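Local structure of single-strand binding protein (Thermus aquaticus, 2FXQ) at residues Q148-V153 with Q177-L182. The protein binds single-stranded DNA as a homodimer and probably recruits partner proteins to it during replication, recombination and repair. Numbering follows the deposited sequence.
Sequences QGTAVV and QAWREL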
loop_
_atom_site.group_PDB
_atom_site.type_symbol
_atom_site.label_atom_id
_atom_site.label_comp_id
_atom_site.label_asym_id
_atom_site.label_seq_id
_atom_site.Cartn_x
_atom_site.Cartn_y
_atom_site.Cartn_z
ATOM N N GLN A 148 6.538 -18.744 -25.075
ATOM C CA GLN A 148 7.933 -18.339 -24.894
ATOM C C GLN A 148 8.598 -18.914 -23.650
ATOM O O GLN A 148 9.745 -18.545 -23.343
ATOM C CB GLN A 148 8.049 -16.821 -24.864
ATOM C CG GLN A 148 8.960 -16.264 -25.962
ATOM C CD GLN A 148 8.384 -15.021 -26.613
ATOM O OE1 GLN A 148 7.180 -14.964 -26.903
ATOM N NE2 GLN A 148 9.233 -14.016 -26.833
ATOM N N GLY A 149 7.894 -19.800 -22.937
ATOM C CA GLY A 149 8.456 -20.462 -21.762
ATOM C C GLY A 149 8.529 -19.630 -20.487
ATOM O O GLY A 149 9.350 -19.876 -19.622
ATOM N N THR A 150 7.700 -18.611 -20.362
ATOM C CA THR A 150 7.608 -17.925 -19.063
ATOM C C THR A 150 6.648 -18.709 -18.166
ATOM O O THR A 150 5.538 -18.958 -18.591
ATOM C CB THR A 150 6.960 -16.564 -19.272
ATOM O OG1 THR A 150 7.668 -15.890 -20.299
ATOM C CG2 THR A 150 7.068 -15.655 -17.980
ATOM N N ALA A 151 7.037 -18.990 -16.921
ATOM C CA ALA A 151 6.172 -19.641 -15.947
ATOM C C ALA A 151 5.028 -18.728 -15.546
ATOM O O ALA A 151 5.206 -17.515 -15.328
ATOM C CB ALA A 151 6.944 -20.070 -14.677
ATOM N N VAL A 152 3.847 -19.316 -15.427
ATOM C CA VAL A 152 2.678 -18.530 -15.030
ATOM C C VAL A 152 1.743 -19.467 -14.287
ATOM O O VAL A 152 1.560 -20.631 -14.670
ATOM C CB VAL A 152 2.017 -17.858 -16.273
ATOM C CG1 VAL A 152 1.624 -18.866 -17.329
ATOM C CG2 VAL A 152 0.775 -16.961 -15.883
ATOM N N VAL A 153 1.091 -18.946 -13.270
ATOM C CA VAL A 153 0.146 -19.735 -12.509
ATOM C C VAL A 153 -1.117 -18.919 -12.187
ATOM O O VAL A 153 -1.032 -17.718 -11.935
ATOM C CB VAL A 153 0.806 -20.256 -11.194
ATOM C CG1 VAL A 153 1.027 -19.140 -10.180
ATOM C CG2 VAL A 153 -0.048 -21.383 -10.613
ATOM N N GLN A 177 -2.950 -14.029 -10.436
ATOM C CA GLN A 177 -2.025 -14.609 -11.420
ATOM C C GLN A 177 -0.629 -14.222 -10.965
ATOM O O GLN A 177 -0.406 -13.101 -10.481
ATOM C CB GLN A 177 -2.342 -14.001 -12.809
ATOM C CG GLN A 177 -1.564 -14.641 -13.923
ATOM C CD GLN A 177 -2.031 -14.143 -15.288
ATOM O OE1 GLN A 177 -2.381 -14.946 -16.157
ATOM N NE2 GLN A 177 -2.051 -12.829 -15.463
ATOM N N ALA A 178 0.321 -15.140 -11.107
ATOM C CA ALA A 178 1.687 -14.835 -10.745
ATOM C C ALA A 178 2.557 -15.343 -11.872
ATOM O O ALA A 178 2.163 -16.275 -12.581
ATOM C CB ALA A 178 2.067 -15.538 -9.453
ATOM N N TRP A 179 3.722 -14.737 -12.031
ATOM C CA TRP A 179 4.616 -14.980 -13.172
ATOM C C TRP A 179 6.019 -15.364 -12.752
ATOM O O TRP A 179 6.467 -15.019 -11.645
ATOM C CB TRP A 179 4.757 -13.707 -14.021
ATOM C CG TRP A 179 3.501 -13.335 -14.643
ATOM C CD1 TRP A 179 2.488 -12.576 -14.083
ATOM C CD2 TRP A 179 3.059 -13.686 -15.959
ATOM N NE1 TRP A 179 1.448 -12.451 -14.982
ATOM C CE2 TRP A 179 1.763 -13.133 -16.130
ATOM C CE3 TRP A 179 3.618 -14.411 -17.014
ATOM C CZ2 TRP A 179 1.035 -13.271 -17.318
ATOM C CZ3 TRP A 179 2.890 -14.556 -18.194
ATOM C CH2 TRP A 179 1.610 -13.987 -18.330
ATOM N N ARG A 180 6.750 -16.023 -13.662
ATOM C CA ARG A 180 8.207 -16.255 -13.484
ATOM C C ARG A 180 8.541 -16.948 -12.174
ATOM O O ARG A 180 7.903 -17.918 -11.822
ATOM C CB ARG A 180 8.959 -14.914 -13.596
ATOM C CG ARG A 180 8.771 -14.287 -14.983
ATOM C CD ARG A 180 9.569 -12.992 -15.206
ATOM N NE ARG A 180 9.491 -12.602 -16.620
ATOM C CZ ARG A 180 8.894 -11.521 -17.087
ATOM N NH1 ARG A 180 8.290 -10.673 -16.264
ATOM N NH2 ARG A 180 8.901 -11.282 -18.393
ATOM N N GLU A 181 9.515 -16.426 -11.406
ATOM C CA GLU A 181 9.909 -17.082 -10.147
ATOM C C GLU A 181 8.772 -17.220 -9.123
ATOM O O GLU A 181 8.724 -18.179 -8.381
ATOM C CB GLU A 181 11.055 -16.265 -9.502
ATOM C CG GLU A 181 11.695 -16.834 -8.251
ATOM C CD GLU A 181 12.966 -16.060 -7.873
ATOM O OE1 GLU A 181 13.145 -15.733 -6.668
ATOM O OE2 GLU A 181 13.791 -15.768 -8.789
ATOM N N LEU A 182 7.877 -16.239 -9.037
ATOM C CA LEU A 182 6.794 -16.343 -8.086
ATOM C C LEU A 182 5.806 -17.419 -8.498
ATOM O O LEU A 182 5.235 -18.078 -7.638
ATOM C CB LEU A 182 6.037 -14.980 -8.031
ATOM C CG LEU A 182 6.541 -13.879 -7.097
ATOM C CD1 LEU A 182 5.427 -12.787 -7.218
ATOM C CD2 LEU A 182 6.617 -14.454 -5.662
#
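Val153 and Ala178 form an antiparallel hydrogen-bonded pair, and Val152 with Trp179 is the adjoining non-hydrogen-bonded pair; the axes of the short strands 151-153 and 177-179 run at 165° to each other, nearly antiparallel. Val153 N donates to Ala178 O, and Ala178 N returns a bond to Val153 O, each 3.0 Å long. Just past the end of strand 171-179, Arg180 N donates to Ala151 O at 2.7 Å.

The side chains of Val152 and Trp179 share one sheet face. Val152 CG2, anti to its backbone N, is thereby set over the Trp179 ring. It lies 3.7 Å from the centroid of the six-membered ring, almost on the ring normal, which makes a CH-pi contact. The extended Gln177 side chain crosses Val152 at a slant, with OE1 3.8 Å from Val152 CG2. Thr150 CG2 meets the indole at its edge, 3.8 Å from Trp179 CE3, and also touches Arg180 CG at 3.7 Å. On the opposite face, Val153 CG1 packs on Ala178 CB at 3.8 Å, and Ala183 of the helix adjoins Val153. Arg180 NH2 hydrogen-bonds to Thr41 O.

An alanine in place of Trp179 would probably leave Val152 CG2 without its aromatic cover and Thr150 CG2 without its edge contact. Backbone bonds thus set the pairing of this OB-fold hairpin, while the indole adds apolar contact from Val152 to Thr150.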